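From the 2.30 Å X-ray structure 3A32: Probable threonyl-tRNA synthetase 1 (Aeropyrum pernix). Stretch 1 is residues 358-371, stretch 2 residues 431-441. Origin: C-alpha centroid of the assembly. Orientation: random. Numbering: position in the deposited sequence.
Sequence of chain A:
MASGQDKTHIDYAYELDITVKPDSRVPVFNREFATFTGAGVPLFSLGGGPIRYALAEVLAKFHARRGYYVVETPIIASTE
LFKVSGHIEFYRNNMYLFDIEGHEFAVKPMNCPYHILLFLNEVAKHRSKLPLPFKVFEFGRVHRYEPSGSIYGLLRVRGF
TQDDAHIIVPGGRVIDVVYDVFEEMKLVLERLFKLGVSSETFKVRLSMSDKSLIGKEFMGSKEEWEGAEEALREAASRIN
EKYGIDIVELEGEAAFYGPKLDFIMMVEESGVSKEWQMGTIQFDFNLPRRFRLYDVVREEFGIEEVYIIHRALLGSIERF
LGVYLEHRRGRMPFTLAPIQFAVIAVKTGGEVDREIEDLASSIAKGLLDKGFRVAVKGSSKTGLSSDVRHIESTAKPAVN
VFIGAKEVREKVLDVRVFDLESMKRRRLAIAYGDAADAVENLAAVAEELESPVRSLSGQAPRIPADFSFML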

# COMPACT_ATOMS: atom_id res chain seq x y z
N ASP A 358 -31.93 0.24 -18.49
CA ASP A 358 -30.99 -0.70 -19.05
C ASP A 358 -29.68 -0.04 -19.51
O ASP A 358 -28.61 -0.62 -19.36
N LEU A 359 -29.74 1.15 -20.11
CA LEU A 359 -28.53 1.89 -20.46
C LEU A 359 -27.67 2.26 -19.23
O LEU A 359 -26.47 1.95 -19.20
N ALA A 360 -28.28 2.89 -18.24
CA ALA A 360 -27.61 3.30 -16.99
C ALA A 360 -26.94 2.12 -16.29
O ALA A 360 -25.74 2.14 -15.98
N SER A 361 -27.74 1.10 -16.03
CA SER A 361 -27.30 -0.15 -15.45
C SER A 361 -26.14 -0.81 -16.22
O SER A 361 -25.12 -1.20 -15.62
N SER A 362 -26.26 -0.94 -17.55
CA SER A 362 -25.16 -1.50 -18.34
C SER A 362 -23.89 -0.65 -18.33
O SER A 362 -22.78 -1.17 -18.18
N ILE A 363 -24.04 0.67 -18.51
CA ILE A 363 -22.88 1.58 -18.38
C ILE A 363 -22.24 1.41 -17.00
O ILE A 363 -21.04 1.22 -16.91
N ALA A 364 -23.03 1.43 -15.93
CA ALA A 364 -22.50 1.26 -14.57
C ALA A 364 -21.70 -0.02 -14.44
O ALA A 364 -20.54 0.03 -14.00
N LYS A 365 -22.30 -1.15 -14.85
CA LYS A 365 -21.59 -2.44 -14.81
C LYS A 365 -20.32 -2.41 -15.63
O LYS A 365 -19.30 -2.94 -15.20
N GLY A 366 -20.40 -1.84 -16.83
CA GLY A 366 -19.25 -1.83 -17.72
C GLY A 366 -18.09 -1.00 -17.14
O GLY A 366 -16.92 -1.40 -17.23
N LEU A 367 -18.42 0.17 -16.60
CA LEU A 367 -17.38 1.02 -15.88
C LEU A 367 -16.76 0.32 -14.66
O LEU A 367 -15.55 0.41 -14.45
N LEU A 368 -17.58 -0.38 -13.87
CA LEU A 368 -17.08 -1.21 -12.78
C LEU A 368 -16.13 -2.26 -13.28
O LEU A 368 -15.10 -2.43 -12.71
N ASP A 369 -16.45 -2.94 -14.38
CA ASP A 369 -15.56 -3.95 -14.96
C ASP A 369 -14.23 -3.38 -15.47
O ASP A 369 -13.22 -4.09 -15.50
N LYS A 370 -14.22 -2.11 -15.91
CA LYS A 370 -12.94 -1.44 -16.24
C LYS A 370 -12.11 -1.01 -15.01
O LYS A 370 -10.97 -0.54 -15.13
N GLY A 371 -12.70 -1.17 -13.81
CA GLY A 371 -11.98 -0.91 -12.58
C GLY A 371 -12.27 0.46 -11.96
O GLY A 371 -11.51 0.92 -11.10
N ALA A 431 -21.17 10.72 -27.97
CA ALA A 431 -22.02 9.89 -28.85
C ALA A 431 -21.75 8.42 -28.54
O ALA A 431 -20.65 8.05 -28.12
N TYR A 432 -22.76 7.59 -28.72
CA TYR A 432 -22.58 6.15 -28.56
C TYR A 432 -23.52 5.43 -29.52
O TYR A 432 -24.51 6.03 -29.97
N GLY A 433 -23.23 4.16 -29.80
CA GLY A 433 -24.08 3.28 -30.61
C GLY A 433 -24.85 2.36 -29.70
O GLY A 433 -26.04 2.19 -29.86
N ASP A 434 -24.19 1.77 -28.70
CA ASP A 434 -24.89 1.00 -27.68
C ASP A 434 -24.12 1.08 -26.35
O ASP A 434 -23.12 1.82 -26.26
N ALA A 435 -24.56 0.31 -25.35
CA ALA A 435 -23.97 0.37 -24.00
C ALA A 435 -22.46 0.19 -23.98
O ALA A 435 -21.76 0.96 -23.37
N ALA A 436 -21.98 -0.83 -24.66
CA ALA A 436 -20.56 -1.17 -24.74
C ALA A 436 -19.73 -0.06 -25.33
O ALA A 436 -18.62 0.20 -24.86
N ASP A 437 -20.24 0.54 -26.39
CA ASP A 437 -19.60 1.64 -27.05
C ASP A 437 -19.57 2.89 -26.15
O ASP A 437 -18.57 3.62 -26.11
N ALA A 438 -20.68 3.14 -25.45
CA ALA A 438 -20.73 4.18 -24.43
C ALA A 438 -19.66 3.95 -23.34
O ALA A 438 -18.97 4.89 -22.97
N VAL A 439 -19.54 2.71 -22.84
CA VAL A 439 -18.54 2.40 -21.81
C VAL A 439 -17.13 2.70 -22.35
O VAL A 439 -16.30 3.29 -21.65
N GLU A 440 -16.88 2.35 -23.60
CA GLU A 440 -15.55 2.54 -24.17
C GLU A 440 -15.22 4.00 -24.22
O GLU A 440 -14.14 4.41 -23.79
N ASN A 441 -16.18 4.79 -24.68
CA ASN A 441 -16.06 6.23 -24.83
C ASN A 441 -15.93 6.97 -23.48
O ASN A 441 -15.19 7.96 -23.40

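The rule at the centre of this contact is a missing side chain: at Gly 366 an ideal CB would point toward the other helix and lie 2.5 Å from Val 439 CG2, a clash. The helix axes, crossing at -48°, approach to 8.9 Å, and Val 439 lies against the bare backbone there. Val 439, chi1 t, points toward stretch 1 and has the largest covered area of the contact; its CG1 is 3.7 Å from Gly 366 C, and its CG2 is 3.7 Å from Ile 363 CA.

Around Val 439, small and large side chains share the seam. Ala 435 also points in, its CB 3.6 Å from Ser 362 CB; Ser 362, in the m rotamer, turns its OG back to Asp 358 O at 3.0 Å, satisfying the hydroxyl within its own helix. Ile 363 (m, t) leaves sideways and sets CD1 3.9 Å from Ala 438 CB. Leu 359 (t, p) also starts sideways, but its end reaches across, with CD2 3.5 Å from Tyr 432 CZ, meeting the ring obliquely; chi1 of Tyr 432 is p.

Charge closes the far end. Lys 370 (m, t, t, m) runs its CE past Val 439 CG1 at 3.7 Å, and its NZ donates to Glu 440 OE2 at 2.9 Å, a salt bridge. Glu 440 (m, m) starts away and curls back to meet it.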

# COMPACT_ATOMS: atom_id res chain seq x y z
CB ASP A 358 -31.62 -1.51 -20.20
CG ASP A 358 -32.82 -2.41 -19.73
OD1 ASP A 358 -33.11 -2.54 -18.51
OD2 ASP A 358 -33.48 -3.00 -20.62
CB LEU A 359 -28.84 3.13 -21.34
CG LEU A 359 -27.64 3.83 -22.00
CD1 LEU A 359 -26.83 2.91 -22.91
CD2 LEU A 359 -28.03 5.14 -22.75
CB ALA A 360 -28.62 3.99 -16.04
CB SER A 361 -28.54 -1.07 -15.32
OG SER A 361 -28.19 -2.38 -14.92
CB SER A 362 -25.58 -1.73 -19.76
OG SER A 362 -26.56 -2.72 -19.78
CB ILE A 363 -23.23 3.08 -18.67
CG1 ILE A 363 -23.60 3.28 -20.16
CG2 ILE A 363 -22.06 4.02 -18.22
CD1 ILE A 363 -24.25 4.66 -20.49
CB ALA A 364 -23.61 1.30 -13.53
CB LYS A 365 -22.45 -3.61 -15.33
CG LYS A 365 -23.57 -4.05 -14.39
CD LYS A 365 -24.57 -5.06 -15.12
CE LYS A 365 -25.91 -5.20 -14.34
NZ LYS A 365 -25.88 -4.58 -12.96
CB LEU A 367 -17.99 2.35 -15.45
CG LEU A 367 -18.34 3.19 -16.69
CD1 LEU A 367 -19.19 4.35 -16.22
CD2 LEU A 367 -17.10 3.66 -17.41
CB LEU A 368 -18.21 -1.86 -11.98
CG LEU A 368 -19.00 -0.93 -11.04
CD1 LEU A 368 -20.41 -1.47 -10.76
CD2 LEU A 368 -18.24 -0.75 -9.73
CB ASP A 369 -16.26 -4.72 -16.09
CG ASP A 369 -17.38 -5.61 -15.60
OD1 ASP A 369 -17.57 -5.83 -14.36
OD2 ASP A 369 -18.11 -6.13 -16.48
CB LYS A 370 -13.17 -0.29 -17.22
CG LYS A 370 -13.60 -0.82 -18.62
CD LYS A 370 -13.29 0.16 -19.69
CE LYS A 370 -13.83 -0.29 -21.01
NZ LYS A 370 -12.89 -1.27 -21.61
CB ALA A 431 -21.78 10.21 -30.36
CB TYR A 432 -22.84 5.71 -27.09
CG TYR A 432 -24.31 5.82 -26.68
CD1 TYR A 432 -25.15 4.71 -26.69
CD2 TYR A 432 -24.85 7.05 -26.32
CE1 TYR A 432 -26.51 4.83 -26.32
CE2 TYR A 432 -26.16 7.18 -25.97
CZ TYR A 432 -26.98 6.08 -25.97
OH TYR A 432 -28.28 6.28 -25.62
CB ASP A 434 -25.06 -0.45 -28.12
CG ASP A 434 -23.72 -1.16 -28.35
OD1 ASP A 434 -22.62 -0.70 -27.94
OD2 ASP A 434 -23.78 -2.24 -28.93
CB ALA A 435 -24.65 -0.67 -23.07
CB ALA A 436 -20.39 -2.44 -25.59
CB ASP A 437 -20.33 1.92 -28.36
CG ASP A 437 -19.55 2.83 -29.26
OD1 ASP A 437 -18.39 2.44 -29.63
OD2 ASP A 437 -20.07 3.93 -29.57
CB ALA A 438 -22.18 4.32 -23.79
CB VAL A 439 -18.67 0.94 -21.26
CG1 VAL A 439 -17.40 0.50 -20.42
CG2 VAL A 439 -19.99 0.77 -20.47
CB GLU A 440 -15.43 1.90 -25.56
CG GLU A 440 -15.55 0.39 -25.55
CD GLU A 440 -14.40 -0.30 -24.75
OE1 GLU A 440 -13.21 -0.06 -25.08
OE2 GLU A 440 -14.71 -1.12 -23.83
CB ASN A 441 -17.28 6.78 -25.60
CG ASN A 441 -17.28 6.34 -27.07
OD1 ASN A 441 -16.29 5.81 -27.55
ND2 ASN A 441 -18.39 6.57 -27.77